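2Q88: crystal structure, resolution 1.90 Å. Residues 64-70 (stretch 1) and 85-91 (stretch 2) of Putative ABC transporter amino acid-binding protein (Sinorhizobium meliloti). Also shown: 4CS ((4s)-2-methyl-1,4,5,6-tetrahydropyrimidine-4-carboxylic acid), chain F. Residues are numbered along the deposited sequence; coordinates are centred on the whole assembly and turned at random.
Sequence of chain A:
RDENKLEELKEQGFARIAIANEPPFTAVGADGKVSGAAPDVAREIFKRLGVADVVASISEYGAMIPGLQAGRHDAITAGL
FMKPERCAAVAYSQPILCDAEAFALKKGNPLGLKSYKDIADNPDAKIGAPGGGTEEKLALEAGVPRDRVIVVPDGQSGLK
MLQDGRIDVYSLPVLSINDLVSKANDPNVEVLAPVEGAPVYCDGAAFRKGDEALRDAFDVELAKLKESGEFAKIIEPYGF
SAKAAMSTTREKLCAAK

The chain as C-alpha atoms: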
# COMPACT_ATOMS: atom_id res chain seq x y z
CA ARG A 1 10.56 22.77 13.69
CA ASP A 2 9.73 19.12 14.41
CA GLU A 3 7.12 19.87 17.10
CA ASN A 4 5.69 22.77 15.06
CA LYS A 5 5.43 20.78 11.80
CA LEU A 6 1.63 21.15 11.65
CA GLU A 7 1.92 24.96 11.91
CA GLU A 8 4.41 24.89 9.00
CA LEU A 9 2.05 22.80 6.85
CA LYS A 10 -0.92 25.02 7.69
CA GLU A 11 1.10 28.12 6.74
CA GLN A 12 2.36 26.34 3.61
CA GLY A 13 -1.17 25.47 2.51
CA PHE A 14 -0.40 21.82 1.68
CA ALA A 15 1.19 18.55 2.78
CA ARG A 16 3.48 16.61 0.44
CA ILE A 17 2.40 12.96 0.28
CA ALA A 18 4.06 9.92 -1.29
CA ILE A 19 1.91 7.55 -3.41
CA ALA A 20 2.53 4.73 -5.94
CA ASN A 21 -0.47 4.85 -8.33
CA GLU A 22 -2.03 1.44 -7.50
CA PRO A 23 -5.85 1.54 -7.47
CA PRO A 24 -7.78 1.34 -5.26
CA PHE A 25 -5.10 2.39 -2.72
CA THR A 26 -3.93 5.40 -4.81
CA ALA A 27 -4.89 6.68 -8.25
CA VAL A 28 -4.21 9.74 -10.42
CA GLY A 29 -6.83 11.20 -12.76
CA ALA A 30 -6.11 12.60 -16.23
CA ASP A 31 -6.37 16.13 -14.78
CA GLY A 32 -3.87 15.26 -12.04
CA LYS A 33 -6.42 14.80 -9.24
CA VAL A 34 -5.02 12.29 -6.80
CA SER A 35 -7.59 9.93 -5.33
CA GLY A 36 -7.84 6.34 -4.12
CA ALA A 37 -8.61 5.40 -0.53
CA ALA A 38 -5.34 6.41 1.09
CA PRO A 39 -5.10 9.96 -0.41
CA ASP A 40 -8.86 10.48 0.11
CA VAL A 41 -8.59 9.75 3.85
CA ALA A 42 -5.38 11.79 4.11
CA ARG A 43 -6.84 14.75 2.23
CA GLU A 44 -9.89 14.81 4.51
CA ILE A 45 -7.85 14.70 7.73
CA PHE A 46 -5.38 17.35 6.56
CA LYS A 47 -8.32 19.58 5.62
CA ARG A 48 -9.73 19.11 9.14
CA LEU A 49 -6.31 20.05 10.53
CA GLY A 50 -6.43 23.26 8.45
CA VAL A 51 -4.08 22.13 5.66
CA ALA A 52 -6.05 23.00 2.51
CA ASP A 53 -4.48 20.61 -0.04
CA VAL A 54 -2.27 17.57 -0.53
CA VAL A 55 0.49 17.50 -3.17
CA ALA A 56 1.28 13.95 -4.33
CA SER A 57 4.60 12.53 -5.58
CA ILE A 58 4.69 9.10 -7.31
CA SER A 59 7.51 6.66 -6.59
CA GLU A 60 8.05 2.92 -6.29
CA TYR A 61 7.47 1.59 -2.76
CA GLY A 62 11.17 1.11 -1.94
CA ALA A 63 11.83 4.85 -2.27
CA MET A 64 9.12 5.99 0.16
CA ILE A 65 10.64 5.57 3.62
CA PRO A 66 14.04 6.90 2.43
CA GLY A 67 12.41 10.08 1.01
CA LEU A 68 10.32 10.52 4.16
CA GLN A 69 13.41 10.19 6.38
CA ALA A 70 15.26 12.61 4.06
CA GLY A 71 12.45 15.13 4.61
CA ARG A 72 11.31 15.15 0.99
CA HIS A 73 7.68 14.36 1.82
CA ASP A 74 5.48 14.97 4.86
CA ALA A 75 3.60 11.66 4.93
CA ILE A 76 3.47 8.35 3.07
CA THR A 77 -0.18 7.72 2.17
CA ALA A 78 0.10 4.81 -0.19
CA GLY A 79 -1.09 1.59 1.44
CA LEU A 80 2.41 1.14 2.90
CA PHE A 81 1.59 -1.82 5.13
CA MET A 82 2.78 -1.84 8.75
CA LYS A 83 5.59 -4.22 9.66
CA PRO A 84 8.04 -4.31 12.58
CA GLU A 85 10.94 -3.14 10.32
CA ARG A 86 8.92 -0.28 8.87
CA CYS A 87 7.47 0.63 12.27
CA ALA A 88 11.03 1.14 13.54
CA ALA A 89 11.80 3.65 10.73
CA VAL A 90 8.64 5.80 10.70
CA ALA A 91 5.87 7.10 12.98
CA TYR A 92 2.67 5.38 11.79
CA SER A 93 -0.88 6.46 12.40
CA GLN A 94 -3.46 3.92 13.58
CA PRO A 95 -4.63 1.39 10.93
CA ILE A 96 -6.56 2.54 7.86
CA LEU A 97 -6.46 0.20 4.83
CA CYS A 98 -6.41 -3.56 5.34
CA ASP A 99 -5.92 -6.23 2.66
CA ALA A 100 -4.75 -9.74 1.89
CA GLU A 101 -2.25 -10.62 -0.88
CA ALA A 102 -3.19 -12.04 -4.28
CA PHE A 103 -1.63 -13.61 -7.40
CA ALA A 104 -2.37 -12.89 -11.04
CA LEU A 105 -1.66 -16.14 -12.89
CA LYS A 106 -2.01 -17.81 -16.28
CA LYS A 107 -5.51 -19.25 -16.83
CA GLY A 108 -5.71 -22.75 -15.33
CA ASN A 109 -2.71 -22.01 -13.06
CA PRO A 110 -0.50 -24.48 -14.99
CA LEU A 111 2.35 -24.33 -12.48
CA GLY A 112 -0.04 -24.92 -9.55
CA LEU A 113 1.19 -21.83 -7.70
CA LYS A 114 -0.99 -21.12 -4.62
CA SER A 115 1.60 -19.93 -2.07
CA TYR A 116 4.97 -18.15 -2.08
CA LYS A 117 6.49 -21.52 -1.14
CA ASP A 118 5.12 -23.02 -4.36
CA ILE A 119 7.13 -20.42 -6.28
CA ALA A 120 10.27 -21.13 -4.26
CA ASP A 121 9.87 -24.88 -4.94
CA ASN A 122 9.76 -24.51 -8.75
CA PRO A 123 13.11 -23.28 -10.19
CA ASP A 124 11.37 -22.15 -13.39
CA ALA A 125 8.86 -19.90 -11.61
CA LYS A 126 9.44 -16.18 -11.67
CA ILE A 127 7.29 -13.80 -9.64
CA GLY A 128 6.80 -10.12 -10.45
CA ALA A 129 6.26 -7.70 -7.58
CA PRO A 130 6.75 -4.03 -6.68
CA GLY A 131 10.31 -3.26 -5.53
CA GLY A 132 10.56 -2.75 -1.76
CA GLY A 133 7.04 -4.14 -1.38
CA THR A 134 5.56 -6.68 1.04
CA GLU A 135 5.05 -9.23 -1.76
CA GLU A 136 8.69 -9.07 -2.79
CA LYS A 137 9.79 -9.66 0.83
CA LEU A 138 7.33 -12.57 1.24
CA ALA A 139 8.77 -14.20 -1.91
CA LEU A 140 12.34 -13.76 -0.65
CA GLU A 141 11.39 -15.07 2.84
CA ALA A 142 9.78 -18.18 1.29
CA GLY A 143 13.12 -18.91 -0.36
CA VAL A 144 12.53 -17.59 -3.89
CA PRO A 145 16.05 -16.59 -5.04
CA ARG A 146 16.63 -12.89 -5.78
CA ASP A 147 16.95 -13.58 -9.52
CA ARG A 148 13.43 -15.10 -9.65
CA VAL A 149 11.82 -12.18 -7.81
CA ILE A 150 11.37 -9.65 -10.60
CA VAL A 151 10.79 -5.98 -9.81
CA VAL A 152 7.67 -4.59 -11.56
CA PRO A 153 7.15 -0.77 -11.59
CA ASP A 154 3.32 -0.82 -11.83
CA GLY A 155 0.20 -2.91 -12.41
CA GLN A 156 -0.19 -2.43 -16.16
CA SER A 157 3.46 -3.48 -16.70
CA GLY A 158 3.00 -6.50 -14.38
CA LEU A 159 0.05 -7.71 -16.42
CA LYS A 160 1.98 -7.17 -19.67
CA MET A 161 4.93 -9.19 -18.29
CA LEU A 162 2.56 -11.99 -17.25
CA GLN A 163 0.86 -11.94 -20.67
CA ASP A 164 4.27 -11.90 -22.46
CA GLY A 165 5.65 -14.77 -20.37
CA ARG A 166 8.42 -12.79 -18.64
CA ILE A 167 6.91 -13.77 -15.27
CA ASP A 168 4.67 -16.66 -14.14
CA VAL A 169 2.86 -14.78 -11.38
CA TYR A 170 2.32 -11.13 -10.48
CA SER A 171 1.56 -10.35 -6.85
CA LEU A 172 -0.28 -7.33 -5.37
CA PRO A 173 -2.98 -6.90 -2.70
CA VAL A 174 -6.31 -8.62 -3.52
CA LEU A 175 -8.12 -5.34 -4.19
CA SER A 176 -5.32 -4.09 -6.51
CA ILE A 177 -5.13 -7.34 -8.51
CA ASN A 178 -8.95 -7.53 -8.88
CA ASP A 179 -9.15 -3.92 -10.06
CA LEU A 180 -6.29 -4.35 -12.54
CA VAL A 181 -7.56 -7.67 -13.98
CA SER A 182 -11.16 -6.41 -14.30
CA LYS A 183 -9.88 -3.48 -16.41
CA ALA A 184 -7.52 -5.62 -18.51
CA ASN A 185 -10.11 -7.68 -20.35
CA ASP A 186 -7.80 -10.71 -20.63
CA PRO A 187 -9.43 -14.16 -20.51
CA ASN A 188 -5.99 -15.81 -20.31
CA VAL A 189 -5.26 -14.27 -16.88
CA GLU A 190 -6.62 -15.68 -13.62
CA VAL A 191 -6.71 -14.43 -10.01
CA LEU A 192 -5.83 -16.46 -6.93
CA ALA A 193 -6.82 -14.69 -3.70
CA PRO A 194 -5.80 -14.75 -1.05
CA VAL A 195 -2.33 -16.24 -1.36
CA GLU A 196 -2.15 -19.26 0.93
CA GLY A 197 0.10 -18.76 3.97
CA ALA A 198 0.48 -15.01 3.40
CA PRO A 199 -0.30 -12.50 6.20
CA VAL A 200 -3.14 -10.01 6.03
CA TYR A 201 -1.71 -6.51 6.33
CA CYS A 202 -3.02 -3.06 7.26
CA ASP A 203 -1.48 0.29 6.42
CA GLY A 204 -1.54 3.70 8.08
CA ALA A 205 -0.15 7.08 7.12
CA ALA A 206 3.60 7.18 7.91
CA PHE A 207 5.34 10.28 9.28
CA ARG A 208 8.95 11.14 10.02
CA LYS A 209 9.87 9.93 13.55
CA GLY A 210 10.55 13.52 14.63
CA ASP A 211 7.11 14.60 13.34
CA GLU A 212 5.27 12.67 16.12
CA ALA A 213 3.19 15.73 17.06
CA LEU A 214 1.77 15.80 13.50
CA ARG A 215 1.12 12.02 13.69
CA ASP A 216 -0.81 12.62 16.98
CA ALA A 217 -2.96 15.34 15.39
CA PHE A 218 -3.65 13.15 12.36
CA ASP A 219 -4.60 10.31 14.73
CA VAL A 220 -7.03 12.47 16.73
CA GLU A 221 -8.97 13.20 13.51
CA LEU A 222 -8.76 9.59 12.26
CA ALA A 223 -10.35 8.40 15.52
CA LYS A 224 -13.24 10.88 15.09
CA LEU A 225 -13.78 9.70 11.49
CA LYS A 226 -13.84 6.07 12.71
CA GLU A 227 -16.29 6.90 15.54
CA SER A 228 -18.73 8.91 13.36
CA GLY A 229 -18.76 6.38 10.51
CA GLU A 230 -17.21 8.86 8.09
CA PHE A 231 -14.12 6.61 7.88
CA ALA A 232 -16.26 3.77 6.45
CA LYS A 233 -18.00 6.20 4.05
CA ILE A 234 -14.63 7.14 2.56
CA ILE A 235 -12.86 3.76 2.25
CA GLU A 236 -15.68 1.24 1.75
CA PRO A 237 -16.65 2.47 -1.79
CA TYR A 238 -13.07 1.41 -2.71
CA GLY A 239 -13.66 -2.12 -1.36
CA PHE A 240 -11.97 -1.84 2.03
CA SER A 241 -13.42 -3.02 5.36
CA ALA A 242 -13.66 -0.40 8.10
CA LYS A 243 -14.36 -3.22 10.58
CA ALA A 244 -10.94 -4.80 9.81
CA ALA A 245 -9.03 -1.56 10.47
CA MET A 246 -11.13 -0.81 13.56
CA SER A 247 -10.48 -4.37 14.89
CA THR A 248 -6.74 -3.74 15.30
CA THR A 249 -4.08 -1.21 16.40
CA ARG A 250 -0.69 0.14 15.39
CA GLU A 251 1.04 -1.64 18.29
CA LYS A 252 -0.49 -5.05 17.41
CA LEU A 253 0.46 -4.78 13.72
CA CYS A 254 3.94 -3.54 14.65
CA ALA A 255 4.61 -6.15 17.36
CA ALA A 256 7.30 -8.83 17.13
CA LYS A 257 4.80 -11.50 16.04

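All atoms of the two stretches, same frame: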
# COMPACT_ATOMS: atom_id res chain seq x y z
N MET A 64 10.00 5.18 -0.67
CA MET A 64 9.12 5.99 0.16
C MET A 64 9.69 6.35 1.53
O MET A 64 9.80 7.53 1.88
CB MET A 64 7.74 5.34 0.28
CG MET A 64 6.97 5.40 -1.03
SD MET A 64 5.41 4.54 -0.87
CE MET A 64 4.78 4.65 -2.55
N ILE A 65 10.04 5.32 2.30
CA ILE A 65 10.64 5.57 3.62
C ILE A 65 11.92 6.41 3.52
O ILE A 65 12.05 7.39 4.26
CB ILE A 65 10.80 4.24 4.42
CG1 ILE A 65 9.40 3.67 4.74
CG2 ILE A 65 11.60 4.49 5.71
CD1 ILE A 65 9.39 2.31 5.45
N PRO A 66 12.87 6.06 2.64
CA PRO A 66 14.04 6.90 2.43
C PRO A 66 13.74 8.39 2.19
O PRO A 66 14.38 9.24 2.81
CB PRO A 66 14.70 6.27 1.19
CG PRO A 66 14.36 4.81 1.32
CD PRO A 66 12.95 4.81 1.85
N GLY A 67 12.78 8.69 1.31
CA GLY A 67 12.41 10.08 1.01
C GLY A 67 11.75 10.77 2.19
O GLY A 67 11.94 11.97 2.42
N LEU A 68 10.96 10.01 2.94
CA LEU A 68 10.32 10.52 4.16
C LEU A 68 11.39 10.88 5.20
O LEU A 68 11.41 11.99 5.73
CB LEU A 68 9.34 9.48 4.71
CG LEU A 68 8.53 9.87 5.94
CD1 LEU A 68 7.53 10.97 5.63
CD2 LEU A 68 7.83 8.66 6.56
N GLN A 69 12.30 9.95 5.45
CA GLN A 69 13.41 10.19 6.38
C GLN A 69 14.31 11.35 5.94
O GLN A 69 14.83 12.09 6.78
CB GLN A 69 14.23 8.91 6.57
CG GLN A 69 13.43 7.78 7.24
CD GLN A 69 14.24 6.51 7.49
OE1 GLN A 69 14.07 5.86 8.53
NE2 GLN A 69 15.09 6.15 6.55
N ALA A 70 14.46 11.52 4.62
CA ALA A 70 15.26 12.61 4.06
C ALA A 70 14.52 13.95 4.10
O ALA A 70 15.10 14.98 3.77
CB ALA A 70 15.69 12.27 2.63
N GLU A 85 9.84 -3.88 10.97
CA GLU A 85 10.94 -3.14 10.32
C GLU A 85 10.59 -1.73 9.88
O GLU A 85 11.39 -0.81 10.02
CB GLU A 85 11.50 -3.90 9.11
CG GLU A 85 10.46 -4.72 8.37
CD GLU A 85 10.33 -6.11 8.96
OE1 GLU A 85 9.32 -6.39 9.63
OE2 GLU A 85 11.27 -6.92 8.77
N ARG A 86 9.39 -1.58 9.31
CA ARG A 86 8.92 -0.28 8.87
C ARG A 86 8.53 0.58 10.06
O ARG A 86 8.80 1.77 10.08
CB ARG A 86 7.74 -0.42 7.92
CG ARG A 86 8.04 -1.15 6.63
CD ARG A 86 6.81 -1.28 5.73
NE ARG A 86 7.15 -1.84 4.43
CZ ARG A 86 6.28 -2.10 3.47
NH1 ARG A 86 4.98 -1.86 3.64
NH2 ARG A 86 6.71 -2.60 2.31
N CYS A 87 7.88 -0.05 11.04
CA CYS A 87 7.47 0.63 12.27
C CYS A 87 8.64 1.24 13.03
O CYS A 87 8.49 2.28 13.68
CB CYS A 87 6.69 -0.34 13.17
SG CYS A 87 5.13 -0.85 12.41
N ALA A 88 9.81 0.63 12.91
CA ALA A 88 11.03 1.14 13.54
C ALA A 88 11.60 2.38 12.84
O ALA A 88 12.37 3.12 13.44
CB ALA A 88 12.08 0.04 13.59
N ALA A 89 11.22 2.59 11.58
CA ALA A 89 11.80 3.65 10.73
C ALA A 89 10.93 4.89 10.63
O ALA A 89 11.42 5.98 10.33
CB ALA A 89 12.09 3.10 9.33
N VAL A 90 9.62 4.72 10.85
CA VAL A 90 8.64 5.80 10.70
C VAL A 90 7.66 5.85 11.88
O VAL A 90 7.56 4.89 12.64
CB VAL A 90 7.82 5.64 9.40
CG1 VAL A 90 8.72 5.69 8.19
CG2 VAL A 90 7.04 4.33 9.40
N ALA A 91 6.96 6.97 12.02
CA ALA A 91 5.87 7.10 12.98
C ALA A 91 4.54 6.92 12.25
O ALA A 91 4.09 7.81 11.54
CB ALA A 91 5.93 8.46 13.65
O 4CS F . 4.69 -3.00 0.47
C 4CS F . 3.53 -2.62 0.56
OXT 4CS F . 3.18 -1.92 1.52
CA 4CS F . 2.51 -3.02 -0.50
CB 4CS F . 3.07 -3.01 -1.91
CAD 4CS F . 2.00 -3.47 -2.90
NAG 4CS F . 0.79 -2.62 -2.75
CAI 4CS F . 0.48 -2.00 -1.53
CAA 4CS F . -0.77 -1.11 -1.40
N 4CS F . 1.31 -2.16 -0.42

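Contact between helical stretch 64-70 and stretch 85-91, which begins in a helix and is strand at Ala-91. The interface is small, 239 Å² summed over both sides, and mostly apolar. The backbones are closest at Ile-65 and Val-90, whose CA atoms lie 7.4 Å apart, a spacing that leaves room for side chains between them.

On the first stretch, Ile-65, Leu-68 and Gln-69 make all the contacts. This is the i, i+3, i+4 pattern of one helical face, and the backbone bonds from Leu-68 N to Met-64 O (2.9 Å) and from Gln-69 N to Ile-65 O (2.8 Å) are the regular i+4 bonds of the helix. Ile-65 points toward the second stretch and has the largest covered area. In its m,t rotamer, Ile-65 CG2 lies 3.9 Å from Ala-89 CB and 4.0 Å from Val-90 CG1; Ile-65 CD1 comes to 3.9 Å from Arg-86 CG and also lies 4.4 Å from Val-90 CG1. Leu-68, in the t,p rotamer, brings CD2 to 3.5 Å from Val-90 CG1. Val-90, with chi1 at -61°, thus places one methyl, CG1, against both Ile-65 and Leu-68.

Ala-89 also points toward the helix. The turn that presents it is braced by backbone bonds to Arg-86 O from Ala-89 N (3.0 Å) and Val-90 N (3.2 Å). Gln-69 lies at the margin of the contact. Its CA-to-CB bond points sideways, but the m,t conformation carries the end of the side chain nearer to Ala-89. The amide is probably turned over in the model, so its polar contact with the backbone of Ala-89 remains open.

Arg-86 links this packing to the ligand. Chi2, chi3 and chi4 are all near 180°, so beyond an m chi1 the chain runs out nearly straight; its aliphatic part passes Ile-65 CD1 and its guanidinium reaches 4CS. Arg-86 NH1 donates to 4CS OXT and Arg-86 NH2 to 4CS O, each at 2.8 Å, with N-H...acceptor angles of 164° and 170°. The pairing of two nitrogens with two carboxylate oxygens is bidentate, and 4CS O sits at the guanidinium edge, near its plane, as such pairing requires. Extended from chi2 to chi4, the side chain spans this distance, consistent with a role for Arg-86 in ligand recognition by an amino acid-binding protein.

Cys-87, by contrast, points away from the helix and is bonded covalently elsewhere in the structure.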